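Long-range contacts in putative fimbrial subunit (Corynebacterium diphtheriae, PDB 4HSQ), which probably builds the pilus shaft as the major pilin SpaD, a cell-adhesion protein of which this chain holds domains D2 and D3: residues 6-17 against 137-146; 242-251 against 262-270. One frame throughout, in Å; residues are numbered along the deposited sequence.

Contact 1: residues 6-17 against 137-146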
loop_
_atom_site.group_PDB
_atom_site.type_symbol
_atom_site.label_atom_id
_atom_site.label_comp_id
_atom_site.label_asym_id
_atom_site.label_seq_id
_atom_site.Cartn_x
_atom_site.Cartn_y
_atom_site.Cartn_z
ATOM N N THR A 6 -10.854 11.329 -17.183
ATOM C CA THR A 6 -9.542 10.703 -16.931
ATOM C C THR A 6 -9.477 10.396 -15.442
ATOM O O THR A 6 -9.490 11.314 -14.629
ATOM C CB THR A 6 -8.437 11.639 -17.417
ATOM O OG1 THR A 6 -8.847 12.208 -18.658
ATOM C CG2 THR A 6 -7.140 10.945 -17.600
ATOM N N GLU A 7 -9.462 9.108 -15.083
ATOM C CA GLU A 7 -9.573 8.722 -13.687
ATOM C C GLU A 7 -8.541 7.703 -13.286
ATOM O O GLU A 7 -8.219 6.799 -14.064
ATOM C CB GLU A 7 -10.972 8.122 -13.457
ATOM C CG GLU A 7 -11.310 7.835 -11.994
ATOM C CD GLU A 7 -12.730 7.406 -11.660
ATOM O OE1 GLU A 7 -13.532 7.173 -12.595
ATOM O OE2 GLU A 7 -13.039 7.297 -10.452
ATOM N N LYS A 8 -8.065 7.838 -12.056
ATOM C CA LYS A 8 -7.170 6.874 -11.417
ATOM C C LYS A 8 -7.881 6.304 -10.184
ATOM O O LYS A 8 -8.497 7.055 -9.419
ATOM C CB LYS A 8 -5.825 7.513 -11.036
ATOM C CG LYS A 8 -4.816 6.499 -10.454
ATOM C CD LYS A 8 -3.395 7.082 -10.348
ATOM C CE LYS A 8 -2.537 6.060 -9.660
ATOM N NZ LYS A 8 -1.073 6.320 -9.762
ATOM N N THR A 9 -7.726 4.990 -9.962
ATOM C CA THR A 9 -8.252 4.316 -8.789
ATOM C C THR A 9 -7.131 3.462 -8.210
ATOM O O THR A 9 -6.170 3.136 -8.902
ATOM C CB THR A 9 -9.512 3.475 -9.104
ATOM O OG1 THR A 9 -9.202 2.574 -10.156
ATOM C CG2 THR A 9 -10.740 4.338 -9.490
ATOM N N VAL A 10 -7.267 3.099 -6.945
ATOM C CA VAL A 10 -6.292 2.255 -6.263
ATOM C C VAL A 10 -7.049 1.183 -5.514
ATOM O O VAL A 10 -8.077 1.454 -4.894
ATOM C CB VAL A 10 -5.335 3.039 -5.324
ATOM C CG1 VAL A 10 -6.093 3.801 -4.216
ATOM C CG2 VAL A 10 -4.275 2.109 -4.701
ATOM N N LYS A 11 -6.569 -0.047 -5.639
ATOM C CA LYS A 11 -7.109 -1.161 -4.892
ATOM C C LYS A 11 -5.992 -1.635 -3.983
ATOM O O LYS A 11 -5.061 -2.272 -4.452
ATOM C CB LYS A 11 -7.603 -2.289 -5.814
ATOM C CG LYS A 11 -8.393 -3.312 -5.020
ATOM C CD LYS A 11 -9.830 -2.777 -4.785
ATOM C CE LYS A 11 -10.657 -3.657 -3.876
ATOM N NZ LYS A 11 -10.025 -3.833 -2.522
ATOM N N ASP A 12 -6.055 -1.257 -2.705
ATOM C CA ASP A 12 -4.991 -1.540 -1.744
ATOM C C ASP A 12 -5.497 -2.084 -0.398
ATOM O O ASP A 12 -4.663 -2.321 0.480
ATOM C CB ASP A 12 -4.196 -0.236 -1.475
ATOM C CG ASP A 12 -5.023 0.942 -0.935
ATOM O OD1 ASP A 12 -5.983 0.707 -0.176
ATOM O OD2 ASP A 12 -4.692 2.089 -1.255
ATOM N N ALA A 13 -6.829 -2.245 -0.200
ATOM C CA ALA A 13 -7.344 -2.696 1.118
ATOM C C ALA A 13 -6.623 -3.945 1.633
ATOM O O ALA A 13 -6.411 -4.924 0.901
ATOM C CB ALA A 13 -8.850 -2.939 1.089
ATOM N N ASP A 14 -6.170 -3.844 2.876
ATOM C CA ASP A 14 -5.467 -4.856 3.669
ATOM C C ASP A 14 -4.083 -5.212 3.130
ATOM O O ASP A 14 -3.446 -6.113 3.657
ATOM C CB ASP A 14 -6.317 -6.139 3.809
ATOM C CG ASP A 14 -7.695 -5.910 4.419
ATOM O OD1 ASP A 14 -7.779 -5.259 5.492
ATOM O OD2 ASP A 14 -8.680 -6.351 3.821
ATOM N N GLN A 15 -3.576 -4.489 2.152
ATOM C CA GLN A 15 -2.256 -4.824 1.605
ATOM C C GLN A 15 -1.224 -4.037 2.382
ATOM O O GLN A 15 -1.239 -2.808 2.374
ATOM C CB GLN A 15 -2.200 -4.531 0.085
ATOM C CG GLN A 15 -3.278 -5.314 -0.736
ATOM C CD GLN A 15 -3.375 -6.769 -0.285
ATOM O OE1 GLN A 15 -2.409 -7.514 -0.316
ATOM N NE2 GLN A 15 -4.510 -7.165 0.252
ATOM N N ASN A 16 -0.330 -4.747 3.075
ATOM C CA ASN A 16 0.672 -4.093 3.898
ATOM C C ASN A 16 1.965 -3.824 3.085
ATOM O O ASN A 16 1.968 -3.935 1.859
ATOM C CB ASN A 16 0.906 -4.956 5.147
ATOM C CG ASN A 16 -0.382 -5.053 5.962
ATOM O OD1 ASN A 16 -1.062 -4.059 6.246
ATOM N ND2 ASN A 16 -0.771 -6.235 6.346
ATOM N N ILE A 17 3.042 -3.402 3.750
ATOM C CA ILE A 17 4.286 -3.165 3.020
ATOM C C ILE A 17 4.740 -4.491 2.360
ATOM O O ILE A 17 4.651 -5.542 2.992
ATOM C CB ILE A 17 5.364 -2.586 3.973
ATOM C CG1 ILE A 17 5.046 -1.136 4.412
ATOM C CG2 ILE A 17 6.804 -2.761 3.456
ATOM C CD1 ILE A 17 4.690 -0.175 3.411
ATOM N N ASN A 137 -4.170 14.572 -20.760
ATOM C CA ASN A 137 -5.222 14.570 -19.743
ATOM C C ASN A 137 -4.689 13.924 -18.486
ATOM O O ASN A 137 -4.097 12.849 -18.563
ATOM C CB ASN A 137 -6.454 13.849 -20.241
ATOM C CG ASN A 137 -7.112 14.556 -21.388
ATOM O OD1 ASN A 137 -7.123 15.782 -21.453
ATOM N ND2 ASN A 137 -7.684 13.803 -22.297
ATOM N N LYS A 138 -4.792 14.628 -17.365
ATOM C CA LYS A 138 -4.301 14.147 -16.076
ATOM C C LYS A 138 -5.452 13.548 -15.296
ATOM O O LYS A 138 -6.604 13.997 -15.415
ATOM C CB LYS A 138 -3.652 15.289 -15.277
ATOM C CG LYS A 138 -2.513 15.996 -16.008
ATOM C CD LYS A 138 -1.934 17.139 -15.189
ATOM C CE LYS A 138 -0.557 16.831 -14.654
ATOM N NZ LYS A 138 0.490 17.020 -15.690
ATOM N N THR A 139 -5.149 12.535 -14.476
ATOM C CA THR A 139 -6.173 11.948 -13.634
ATOM C C THR A 139 -6.246 12.741 -12.347
ATOM O O THR A 139 -5.389 13.600 -12.072
ATOM C CB THR A 139 -5.792 10.482 -13.272
ATOM O OG1 THR A 139 -4.619 10.537 -12.448
ATOM C CG2 THR A 139 -5.599 9.560 -14.483
ATOM N N ASN A 140 -7.205 12.345 -11.494
ATOM C CA ASN A 140 -7.290 12.739 -10.095
ATOM C C ASN A 140 -6.133 12.078 -9.389
ATOM O O ASN A 140 -5.531 11.142 -9.941
ATOM C CB ASN A 140 -8.608 12.237 -9.489
ATOM C CG ASN A 140 -8.802 10.757 -9.706
ATOM O OD1 ASN A 140 -8.946 10.307 -10.838
ATOM N ND2 ASN A 140 -8.801 9.967 -8.637
ATOM N N GLU A 141 -5.847 12.515 -8.174
ATOM C CA GLU A 141 -4.814 11.916 -7.359
ATOM C C GLU A 141 -5.459 10.995 -6.343
ATOM O O GLU A 141 -6.494 11.350 -5.773
ATOM C CB GLU A 141 -3.987 12.992 -6.654
ATOM C CG GLU A 141 -2.725 12.435 -6.024
ATOM C CD GLU A 141 -1.714 13.524 -5.756
ATOM O OE1 GLU A 141 -2.015 14.368 -4.890
ATOM O OE2 GLU A 141 -0.654 13.564 -6.424
ATOM N N VAL A 142 -4.839 9.830 -6.098
ATOM C CA VAL A 142 -5.319 8.849 -5.124
ATOM C C VAL A 142 -4.260 8.723 -4.072
ATOM O O VAL A 142 -3.106 9.058 -4.316
ATOM C CB VAL A 142 -5.705 7.462 -5.719
ATOM C CG1 VAL A 142 -6.938 7.576 -6.597
ATOM C CG2 VAL A 142 -4.537 6.801 -6.473
ATOM N N VAL A 143 -4.644 8.284 -2.892
ATOM C CA VAL A 143 -3.688 8.198 -1.801
ATOM C C VAL A 143 -3.833 6.850 -1.120
ATOM O O VAL A 143 -4.946 6.353 -0.948
ATOM C CB VAL A 143 -3.877 9.385 -0.797
ATOM C CG1 VAL A 143 -2.732 9.452 0.197
ATOM C CG2 VAL A 143 -4.012 10.730 -1.523
ATOM N N THR A 144 -2.697 6.310 -0.677
ATOM C CA THR A 144 -2.586 5.051 0.080
ATOM C C THR A 144 -1.792 5.361 1.326
ATOM O O THR A 144 -0.706 5.934 1.218
ATOM C CB THR A 144 -1.884 3.988 -0.783
ATOM O OG1 THR A 144 -2.645 3.807 -1.983
ATOM C CG2 THR A 144 -1.728 2.662 -0.051
ATOM N N TYR A 145 -2.267 4.911 2.489
ATOM C CA TYR A 145 -1.582 5.194 3.750
ATOM C C TYR A 145 -1.090 3.948 4.451
ATOM O O TYR A 145 -1.845 2.987 4.630
ATOM C CB TYR A 145 -2.518 5.913 4.729
ATOM C CG TYR A 145 -3.021 7.264 4.292
ATOM C CD1 TYR A 145 -2.386 8.436 4.707
ATOM C CD2 TYR A 145 -4.137 7.380 3.471
ATOM C CE1 TYR A 145 -2.899 9.698 4.364
ATOM C CE2 TYR A 145 -4.666 8.635 3.137
ATOM C CZ TYR A 145 -4.029 9.786 3.569
ATOM O OH TYR A 145 -4.534 11.009 3.209
ATOM N N HIS A 146 0.155 3.998 4.905
ATOM C CA HIS A 146 0.779 2.930 5.691
ATOM C C HIS A 146 1.495 3.551 6.834
ATOM O O HIS A 146 2.027 4.640 6.674
ATOM C CB HIS A 146 1.760 2.076 4.861
ATOM C CG HIS A 146 1.101 1.169 3.855
ATOM N ND1 HIS A 146 0.689 1.641 2.625
ATOM C CD2 HIS A 146 0.833 -0.162 3.926
ATOM C CE1 HIS A 146 0.175 0.599 1.991
ATOM N NE2 HIS A 146 0.239 -0.508 2.739
HETATM O O HOH W 1 -6.124 3.992 -0.165
#
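From K8 to D12 the chain faces V142 to T144 as strand 7-11 runs nearly parallel to strand 142-146, 17° between axes 7.2 Å apart. The strands belong to different sheets of the beta sandwich of domain D2, an adhesin-clan (Sgo0707 N2) domain with an internal isopeptide bond. N140 grips the backbone of K8 twice: its OD1 accepts from K8 N at 2.9 Å, nearly straight, while its ND2 donates at 3.0 Å to K8 O in the carbonyl plane, so the amide acts like a neighbouring strand and is fixed in rotation. The K8 side chain, CG anti to the backbone N (chi1 -176°) and extended beyond it, runs past V142, with CE 3.8 Å from V142 CG2, to the isopeptide link with N120; NZ also hydrogen-bonds to D45. Further along, T144 OG1 donates to D12 OD2 at 2.8 Å on the anti side of the carboxylate. Water 1 ties the same OD2 to V143 O, while OD1 takes D212 N and H206 NE2. I17 CD1 lies over a face of the H146 ring; at the ring edge, H146 NE2 donates to Q15 O at 2.8 Å, close to the imidazole plane.

Contact 2: residues 242-251 against 262-270. With CA (calcium ion), chain B.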
loop_
_atom_site.group_PDB
_atom_site.type_symbol
_atom_site.label_atom_id
_atom_site.label_comp_id
_atom_site.label_asym_id
_atom_site.label_seq_id
_atom_site.Cartn_x
_atom_site.Cartn_y
_atom_site.Cartn_z
ATOM N N THR A 242 -3.204 -7.964 22.262
ATOM C CA THR A 242 -3.325 -6.509 22.372
ATOM C C THR A 242 -3.906 -5.980 21.069
ATOM O O THR A 242 -3.321 -6.213 20.018
ATOM C CB THR A 242 -1.931 -5.881 22.621
ATOM O OG1 THR A 242 -1.381 -6.374 23.835
ATOM C CG2 THR A 242 -1.955 -4.342 22.632
ATOM N N GLU A 243 -5.019 -5.247 21.128
ATOM C CA GLU A 243 -5.581 -4.712 19.890
ATOM C C GLU A 243 -4.989 -3.340 19.637
ATOM O O GLU A 243 -4.676 -2.612 20.572
ATOM C CB GLU A 243 -7.133 -4.685 19.915
ATOM C CG GLU A 243 -7.737 -3.736 20.927
ATOM C CD GLU A 243 -9.251 -3.690 20.893
ATOM O OE1 GLU A 243 -9.862 -4.696 20.476
ATOM O OE2 GLU A 243 -9.831 -2.680 21.353
ATOM N N ILE A 244 -4.824 -3.002 18.376
ATOM C CA ILE A 244 -4.246 -1.730 17.952
ATOM C C ILE A 244 -5.241 -0.987 17.062
ATOM O O ILE A 244 -5.655 -1.541 16.039
ATOM C CB ILE A 244 -2.918 -2.018 17.180
ATOM C CG1 ILE A 244 -1.887 -2.804 18.031
ATOM C CG2 ILE A 244 -2.307 -0.753 16.583
ATOM C CD1 ILE A 244 -1.359 -2.081 19.220
ATOM N N GLU A 245 -5.541 0.278 17.397
ATOM C CA GLU A 245 -6.382 1.176 16.567
ATOM C C GLU A 245 -5.422 1.879 15.612
ATOM O O GLU A 245 -4.832 2.912 15.953
ATOM C CB GLU A 245 -7.171 2.205 17.423
ATOM C CG GLU A 245 -8.026 1.607 18.528
ATOM C CD GLU A 245 -9.245 2.414 18.954
ATOM O OE1 GLU A 245 -10.022 1.899 19.791
ATOM O OE2 GLU A 245 -9.434 3.545 18.448
ATOM N N PHE A 246 -5.172 1.254 14.468
ATOM C CA PHE A 246 -4.146 1.703 13.527
ATOM C C PHE A 246 -4.696 2.654 12.452
ATOM O O PHE A 246 -4.646 2.394 11.259
ATOM C CB PHE A 246 -3.476 0.466 12.931
ATOM C CG PHE A 246 -2.070 0.699 12.456
ATOM C CD1 PHE A 246 -1.040 0.936 13.364
ATOM C CD2 PHE A 246 -1.773 0.696 11.100
ATOM C CE1 PHE A 246 0.272 1.147 12.917
ATOM C CE2 PHE A 246 -0.474 0.924 10.660
ATOM C CZ PHE A 246 0.542 1.111 11.567
ATOM N N THR A 247 -5.128 3.823 12.904
ATOM C CA THR A 247 -5.694 4.872 12.050
ATOM C C THR A 247 -4.673 5.973 11.783
ATOM O O THR A 247 -3.738 6.161 12.564
ATOM C CB THR A 247 -6.955 5.466 12.681
ATOM O OG1 THR A 247 -6.566 6.195 13.853
ATOM C CG2 THR A 247 -8.009 4.388 13.015
ATOM N N ARG A 248 -4.858 6.703 10.688
ATOM C CA ARG A 248 -4.013 7.858 10.363
ATOM C C ARG A 248 -3.846 8.814 11.562
ATOM O O ARG A 248 -2.720 9.228 11.876
ATOM C CB ARG A 248 -4.628 8.639 9.187
ATOM C CG ARG A 248 -4.514 7.917 7.832
ATOM C CD ARG A 248 -5.252 8.673 6.751
ATOM N NE ARG A 248 -6.689 8.772 7.005
ATOM C CZ ARG A 248 -7.499 9.608 6.363
ATOM N NH1 ARG A 248 -7.024 10.401 5.409
ATOM N NH2 ARG A 248 -8.780 9.667 6.678
ATOM N N ALA A 249 -4.967 9.177 12.220
ATOM C CA ALA A 249 -4.967 10.111 13.354
ATOM C C ALA A 249 -4.190 9.549 14.546
ATOM O O ALA A 249 -3.377 10.291 15.140
ATOM C CB ALA A 249 -6.388 10.450 13.763
ATOM N N LYS A 250 -4.373 8.252 14.865
ATOM C CA LYS A 250 -3.629 7.639 15.985
ATOM C C LYS A 250 -2.120 7.551 15.699
ATOM O O LYS A 250 -1.309 7.837 16.570
ATOM C CB LYS A 250 -4.162 6.241 16.344
ATOM C CG LYS A 250 -5.512 6.274 17.074
ATOM C CD LYS A 250 -5.379 6.540 18.581
ATOM C CE LYS A 250 -6.718 6.586 19.283
ATOM N NZ LYS A 250 -7.363 5.246 19.354
ATOM N N ILE A 251 -1.759 7.225 14.477
ATOM C CA ILE A 251 -0.343 7.099 14.068
ATOM C C ILE A 251 0.339 8.465 14.112
ATOM O O ILE A 251 1.472 8.578 14.583
ATOM C CB ILE A 251 -0.269 6.482 12.657
ATOM C CG1 ILE A 251 -0.787 5.032 12.657
ATOM C CG2 ILE A 251 1.159 6.598 12.050
ATOM C CD1 ILE A 251 -1.121 4.486 11.259
ATOM N N GLU A 262 5.396 10.885 13.764
ATOM C CA GLU A 262 4.112 10.986 13.091
ATOM C C GLU A 262 3.829 9.828 12.094
ATOM O O GLU A 262 2.734 9.794 11.550
ATOM C CB GLU A 262 3.978 12.372 12.400
ATOM C CG GLU A 262 4.905 12.600 11.216
ATOM C CD GLU A 262 6.264 13.205 11.530
ATOM O OE1 GLU A 262 6.817 12.944 12.628
ATOM O OE2 GLU A 262 6.791 13.927 10.653
ATOM N N VAL A 263 4.794 8.885 11.856
ATOM C CA VAL A 263 4.558 7.769 10.911
ATOM C C VAL A 263 4.547 6.415 11.666
ATOM O O VAL A 263 4.431 5.350 11.040
ATOM C CB VAL A 263 5.570 7.736 9.711
ATOM C CG1 VAL A 263 5.526 9.027 8.905
ATOM C CG2 VAL A 263 7.013 7.444 10.176
ATOM N N THR A 264 4.707 6.467 12.994
ATOM C CA THR A 264 4.807 5.286 13.858
ATOM C C THR A 264 3.806 5.332 14.997
ATOM O O THR A 264 3.672 6.339 15.684
ATOM C CB THR A 264 6.238 5.173 14.462
ATOM O OG1 THR A 264 7.203 5.370 13.421
ATOM C CG2 THR A 264 6.494 3.822 15.170
ATOM N N LEU A 265 3.164 4.209 15.225
ATOM C CA LEU A 265 2.323 4.010 16.379
ATOM C C LEU A 265 3.158 3.173 17.314
ATOM O O LEU A 265 3.720 2.177 16.872
ATOM C CB LEU A 265 1.021 3.323 16.008
ATOM C CG LEU A 265 -0.036 3.284 17.118
ATOM C CD1 LEU A 265 -1.416 3.492 16.527
ATOM C CD2 LEU A 265 -0.011 1.961 17.848
ATOM N N VAL A 266 3.269 3.581 18.577
ATOM C CA VAL A 266 4.048 2.863 19.585
ATOM C C VAL A 266 3.075 2.184 20.542
ATOM O O VAL A 266 2.197 2.832 21.117
ATOM C CB VAL A 266 5.073 3.768 20.357
ATOM C CG1 VAL A 266 5.821 2.977 21.430
ATOM C CG2 VAL A 266 6.053 4.443 19.421
ATOM N N SER A 267 3.233 0.883 20.693
ATOM C CA SER A 267 2.429 0.046 21.583
ATOM C C SER A 267 3.303 -0.470 22.729
ATOM O O SER A 267 4.229 -1.225 22.450
ATOM C CB SER A 267 1.862 -1.138 20.798
ATOM O OG SER A 267 1.067 -1.971 21.630
ATOM N N GLU A 268 3.019 -0.080 23.999
ATOM C CA GLU A 268 3.775 -0.573 25.177
ATOM C C GLU A 268 3.049 -1.735 25.753
ATOM O O GLU A 268 1.855 -1.619 26.014
ATOM C CB GLU A 268 3.960 0.495 26.269
ATOM C CG GLU A 268 4.902 1.615 25.908
ATOM C CD GLU A 268 5.423 2.440 27.070
ATOM O OE1 GLU A 268 4.777 2.461 28.143
ATOM O OE2 GLU A 268 6.477 3.089 26.890
ATOM N N ILE A 269 3.724 -2.889 25.870
ATOM C CA ILE A 269 3.095 -4.130 26.336
ATOM C C ILE A 269 3.840 -4.570 27.582
ATOM O O ILE A 269 5.077 -4.622 27.576
ATOM C CB ILE A 269 3.062 -5.211 25.210
ATOM C CG1 ILE A 269 2.196 -4.694 24.015
ATOM C CG2 ILE A 269 2.513 -6.562 25.750
ATOM C CD1 ILE A 269 2.279 -5.429 22.753
ATOM N N LYS A 270 3.085 -4.847 28.659
ATOM C CA LYS A 270 3.687 -5.171 29.954
ATOM C C LYS A 270 3.756 -6.685 30.190
ATOM O O LYS A 270 2.969 -7.451 29.637
ATOM C CB LYS A 270 2.920 -4.497 31.117
ATOM C CG LYS A 270 2.549 -3.029 30.934
ATOM C CD LYS A 270 3.638 -2.071 31.390
ATOM C CE LYS A 270 3.151 -0.640 31.333
ATOM N NZ LYS A 270 4.274 0.331 31.399
HETATM CA CA CA B . 2.992 8.391 16.270
HETATM O O HOH W 2 1.104 7.356 17.497
#
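The F246 ring meets L265 obliquely, its CE1 3.9 Å from L265 CB, while I251 CD1 of its own segment sits 3.6 Å above one ring face, over the centre. The F246 and L265 side chains run alongside with opposite headings, and I251 lies across L265; F246 is also the centre of an inverse gamma turn. L265, its CG anti to the backbone N (chi1 -170°), fills the angle between strand and helix: CD1 approaches E245 O at 3.5 Å and also touches K250 CB, and CD2 packs on I244 CG2 at 3.8 Å. Beyond it, I244 CD1 presses on S267 OG at 3.4 Å, and T242 OG1 meets the CD1 end of I269. These pairs pack between strand 242-244 and strand 264-270, which run antiparallel (168°) with axes 9.4 Å apart and belong to different sheets, so side chains rather than backbone bonds join them. At the other end, T247 OG1 caps the short helix by accepting from K250 N, and I251 CG2 packs on the backbone of V263. I251, in the short helix, gives its O to the calcium ion at 2.3 Å, next to T264 O, which binds at 2.2 Å from the start of the strand; the cation holds together two carbonyl oxygens that would otherwise probably repel. Water 2, which donates to K250 O, is another ligand, and E253 O, D260 OD1 and D261 O complete a six-ligand, largely main-chain calcium site on the prealbumin-like fold of domain D3.

In the fold
Contact 1 closes before contact 2 opens along the chain, one in domain D2 and the other in D3, their centres about 23 Å apart. Strand 142-155 connects them: its first residues form part of one side of contact 1, and the strand then continues into D3, where it pairs in parallel with strand 264-271 of contact 2. The two meet at the domain junction, where Y145 OH packs against R248 NH1 at 3.4 Å and the H146 side chain lies about 7 Å from that of the calcium ligand I251. A continuous strand with packing beside it is consistent with a firmly joined, elongated pair of domains, as would suit a pilus shaft.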